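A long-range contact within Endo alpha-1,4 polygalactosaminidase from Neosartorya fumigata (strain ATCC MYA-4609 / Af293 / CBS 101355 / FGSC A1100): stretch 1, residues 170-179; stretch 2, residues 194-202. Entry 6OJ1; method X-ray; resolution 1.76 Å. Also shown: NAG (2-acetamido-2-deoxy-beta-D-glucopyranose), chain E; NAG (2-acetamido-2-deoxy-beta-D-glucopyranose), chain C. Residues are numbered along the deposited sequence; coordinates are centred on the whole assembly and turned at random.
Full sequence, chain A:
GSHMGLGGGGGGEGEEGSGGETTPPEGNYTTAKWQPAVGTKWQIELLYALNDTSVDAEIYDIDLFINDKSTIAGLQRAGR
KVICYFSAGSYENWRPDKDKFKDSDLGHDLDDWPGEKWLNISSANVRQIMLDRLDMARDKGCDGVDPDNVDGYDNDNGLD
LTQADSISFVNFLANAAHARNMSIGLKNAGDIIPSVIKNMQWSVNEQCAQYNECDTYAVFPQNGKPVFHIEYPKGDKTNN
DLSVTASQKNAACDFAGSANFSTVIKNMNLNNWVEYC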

# COMPACT_ATOMS: atom_id res chain seq x y z
N VAL A 170 -3.09 -10.70 6.86
CA VAL A 170 -3.03 -10.36 5.45
C VAL A 170 -3.91 -11.31 4.64
O VAL A 170 -4.64 -10.89 3.74
CB VAL A 170 -1.56 -10.36 4.96
CG1 VAL A 170 -1.49 -10.41 3.44
CG2 VAL A 170 -0.82 -9.11 5.50
N ASN A 171 -3.88 -12.61 4.96
CA ASN A 171 -4.73 -13.52 4.21
C ASN A 171 -6.20 -13.28 4.52
O ASN A 171 -7.05 -13.41 3.63
CB ASN A 171 -4.32 -14.97 4.49
CG ASN A 171 -3.12 -15.38 3.67
OD1 ASN A 171 -3.03 -15.07 2.48
ND2 ASN A 171 -2.18 -16.09 4.29
N PHE A 172 -6.51 -12.89 5.77
CA PHE A 172 -7.87 -12.48 6.12
C PHE A 172 -8.32 -11.28 5.30
O PHE A 172 -9.42 -11.27 4.74
CB PHE A 172 -7.92 -12.14 7.62
CG PHE A 172 -9.07 -11.26 8.03
CD1 PHE A 172 -10.31 -11.80 8.30
CD2 PHE A 172 -8.88 -9.88 8.18
CE1 PHE A 172 -11.37 -10.98 8.70
CE2 PHE A 172 -9.93 -9.06 8.57
CZ PHE A 172 -11.17 -9.62 8.83
N LEU A 173 -7.47 -10.25 5.22
CA LEU A 173 -7.78 -9.08 4.40
C LEU A 173 -7.95 -9.46 2.93
O LEU A 173 -8.85 -8.95 2.26
CB LEU A 173 -6.68 -8.03 4.54
CG LEU A 173 -6.49 -7.36 5.90
CD1 LEU A 173 -5.26 -6.44 5.85
CD2 LEU A 173 -7.74 -6.55 6.31
N ALA A 174 -7.10 -10.36 2.42
CA ALA A 174 -7.16 -10.74 1.01
C ALA A 174 -8.46 -11.47 0.69
O ALA A 174 -9.12 -11.19 -0.32
CB ALA A 174 -5.96 -11.61 0.62
N ASN A 175 -8.83 -12.43 1.53
CA ASN A 175 -10.08 -13.15 1.30
C ASN A 175 -11.27 -12.21 1.38
O ASN A 175 -12.22 -12.33 0.60
CB ASN A 175 -10.21 -14.31 2.29
CG ASN A 175 -9.13 -15.36 2.08
OD1 ASN A 175 -8.59 -15.50 0.98
ND2 ASN A 175 -8.81 -16.09 3.14
N ALA A 176 -11.23 -11.25 2.32
CA ALA A 176 -12.33 -10.29 2.45
C ALA A 176 -12.39 -9.35 1.26
O ALA A 176 -13.49 -9.01 0.77
CB ALA A 176 -12.16 -9.48 3.73
N ALA A 177 -11.23 -8.87 0.79
CA ALA A 177 -11.21 -8.02 -0.40
C ALA A 177 -11.71 -8.79 -1.61
O ALA A 177 -12.54 -8.29 -2.39
CB ALA A 177 -9.80 -7.49 -0.64
N HIS A 178 -11.24 -10.02 -1.79
CA HIS A 178 -11.67 -10.78 -2.96
C HIS A 178 -13.17 -11.06 -2.90
O HIS A 178 -13.83 -11.09 -3.94
CB HIS A 178 -10.89 -12.09 -3.08
CG HIS A 178 -9.42 -11.90 -3.32
ND1 HIS A 178 -8.48 -12.87 -3.04
CD2 HIS A 178 -8.73 -10.85 -3.83
CE1 HIS A 178 -7.28 -12.42 -3.35
NE2 HIS A 178 -7.40 -11.20 -3.83
N ALA A 179 -13.72 -11.22 -1.69
CA ALA A 179 -15.15 -11.47 -1.55
C ALA A 179 -15.96 -10.25 -1.95
O ALA A 179 -17.13 -10.38 -2.32
CB ALA A 179 -15.49 -11.83 -0.11
N PRO A 194 6.35 -15.52 1.09
CA PRO A 194 5.97 -16.89 0.70
C PRO A 194 4.61 -17.32 1.22
O PRO A 194 3.94 -18.13 0.57
CB PRO A 194 7.08 -17.75 1.33
CG PRO A 194 8.22 -16.86 1.46
CD PRO A 194 7.65 -15.50 1.78
N SER A 195 4.19 -16.79 2.36
CA SER A 195 2.98 -17.25 3.03
C SER A 195 1.72 -16.53 2.59
O SER A 195 0.63 -16.97 2.98
CB SER A 195 3.14 -17.11 4.54
OG SER A 195 4.15 -17.97 5.00
N VAL A 196 1.83 -15.45 1.81
CA VAL A 196 0.67 -14.67 1.39
C VAL A 196 0.61 -14.43 -0.11
O VAL A 196 -0.42 -13.98 -0.63
CB VAL A 196 0.61 -13.30 2.12
CG1 VAL A 196 0.58 -13.49 3.64
CG2 VAL A 196 1.78 -12.36 1.65
N ILE A 197 1.70 -14.73 -0.84
CA ILE A 197 1.80 -14.27 -2.23
C ILE A 197 0.68 -14.84 -3.10
O ILE A 197 0.19 -14.14 -4.00
CB ILE A 197 3.20 -14.59 -2.81
CG1 ILE A 197 3.33 -13.98 -4.21
CG2 ILE A 197 3.46 -16.10 -2.86
CD1 ILE A 197 4.75 -13.85 -4.70
N LYS A 198 0.24 -16.08 -2.85
CA LYS A 198 -0.81 -16.65 -3.69
C LYS A 198 -2.10 -15.85 -3.62
O LYS A 198 -2.91 -15.89 -4.55
CB LYS A 198 -1.08 -18.10 -3.29
CG LYS A 198 0.05 -19.05 -3.60
CD LYS A 198 -0.30 -20.47 -3.15
N ASN A 199 -2.31 -15.12 -2.52
CA ASN A 199 -3.50 -14.30 -2.33
C ASN A 199 -3.28 -12.86 -2.81
O ASN A 199 -4.24 -12.08 -2.79
CB ASN A 199 -3.90 -14.29 -0.85
CG ASN A 199 -5.27 -14.90 -0.60
OD1 ASN A 199 -6.09 -15.04 -1.52
ND2 ASN A 199 -5.54 -15.27 0.66
N MET A 200 -2.06 -12.50 -3.21
CA MET A 200 -1.72 -11.13 -3.55
C MET A 200 -1.77 -10.92 -5.06
O MET A 200 -1.43 -11.81 -5.83
CB MET A 200 -0.31 -10.76 -3.05
CG MET A 200 -0.08 -10.86 -1.54
SD MET A 200 -1.11 -9.75 -0.58
CE MET A 200 -2.41 -10.88 -0.06
N GLN A 201 -2.16 -9.71 -5.48
CA GLN A 201 -2.07 -9.35 -6.89
C GLN A 201 -0.86 -8.47 -7.20
O GLN A 201 -0.55 -8.27 -8.38
CB GLN A 201 -3.36 -8.64 -7.36
CG GLN A 201 -4.57 -9.59 -7.56
CD GLN A 201 -5.01 -10.29 -6.29
OE1 GLN A 201 -5.53 -9.66 -5.37
NE2 GLN A 201 -4.83 -11.60 -6.25
N TRP A 202 -0.18 -7.95 -6.18
CA TRP A 202 1.02 -7.14 -6.37
C TRP A 202 1.74 -7.02 -5.04
O TRP A 202 1.24 -7.42 -3.98
CB TRP A 202 0.70 -5.73 -6.89
CG TRP A 202 -0.25 -4.99 -5.98
CD1 TRP A 202 0.05 -4.35 -4.81
CD2 TRP A 202 -1.66 -4.83 -6.17
NE1 TRP A 202 -1.09 -3.79 -4.26
CE2 TRP A 202 -2.15 -4.08 -5.07
CE3 TRP A 202 -2.56 -5.24 -7.16
CZ2 TRP A 202 -3.50 -3.73 -4.94
CZ3 TRP A 202 -3.90 -4.90 -7.03
CH2 TRP A 202 -4.35 -4.15 -5.93
C1 NAG E . -1.72 -21.89 2.91
C2 NAG E . -1.33 -20.55 3.58
C3 NAG E . 0.19 -20.45 3.78
C4 NAG E . 0.72 -21.69 4.48
C5 NAG E . 0.30 -22.93 3.69
C6 NAG E . 0.80 -24.23 4.30
C7 NAG E . -1.47 -19.07 1.59
C8 NAG E . -2.15 -17.86 1.00
N2 NAG E . -1.85 -19.41 2.83
O3 NAG E . 0.46 -19.28 4.55
O4 NAG E . 2.13 -21.68 4.69
O5 NAG E . -1.13 -22.99 3.64
O6 NAG E . -0.03 -24.66 5.37
O7 NAG E . -0.61 -19.69 0.96
C1 NAG C . 2.98 -21.37 3.55
C2 NAG C . 4.40 -21.24 4.10
C3 NAG C . 5.35 -20.84 2.98
C4 NAG C . 5.25 -21.79 1.78
C5 NAG C . 3.78 -22.02 1.40
C6 NAG C . 3.58 -23.10 0.36
C7 NAG C . 4.40 -20.67 6.49
C8 NAG C . 4.48 -19.57 7.51
N2 NAG C . 4.46 -20.29 5.21
O3 NAG C . 6.68 -20.82 3.49
O4 NAG C . 5.79 -21.17 0.62
O5 NAG C . 2.96 -22.37 2.53
O6 NAG C . 3.73 -22.57 -0.95
O7 NAG C . 4.27 -21.84 6.82

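Amide side chains are well suited to joining a helix to a segment of mixed structure, because each carries a donor and an acceptor at the end of a short arm. The contact between the helix at 170-179 and the stretch 194-202 is a worked example. Its shortest hydrogen bond runs from His-178 NE2 to Gln-201 OE1, at 2.9 Å. The Gln-201 CA-to-CB bond points sideways, but its folded chain (chi1 m, chi2 p) brings the amide to the edge of the imidazole, near the ring plane, where an N-H can be met almost head-on.

Asn-199 is the hub, with the largest area covered by the opposing stretch. Its ND2 donates to Asn-171 OD1 and to Asn-175 OD1, each at 3.1 Å. These two acceptors lie four residues apart, one helical turn, so a single amide can use both of its hydrogens to bridge them. Its chi1 of -117° falls between the usual wells. Asn-171 is equally versatile: while OD1 accepts from Asn-199, its ND2 donates to the backbone oxygen Ser-195 O at 3.2 Å and a nearly straight 171°. Ser-195 O also accepts from O3 of the chain E NAG, at 2.8 Å, so sugar and helix share one acceptor.

Not every close polar pair qualifies. His-178 NE2 lies 3.4 Å from Asn-199 O, but the angle is poor; the ring instead brings CE1 to 3.1 Å from that oxygen.

Beside this network lies an apolar patch. Val-170 CG1 packs 3.7 Å from Val-196 CG1 and 3.6 Å from Met-200 CE, while Ala-174 CB sits 3.7 Å from the same methyl. Met-200 starts away from the helix, yet its chain turns back to bring CE against Val-170 and Ala-174. Ala-174 CB also touches the hub, 3.6 Å from Asn-199 CG.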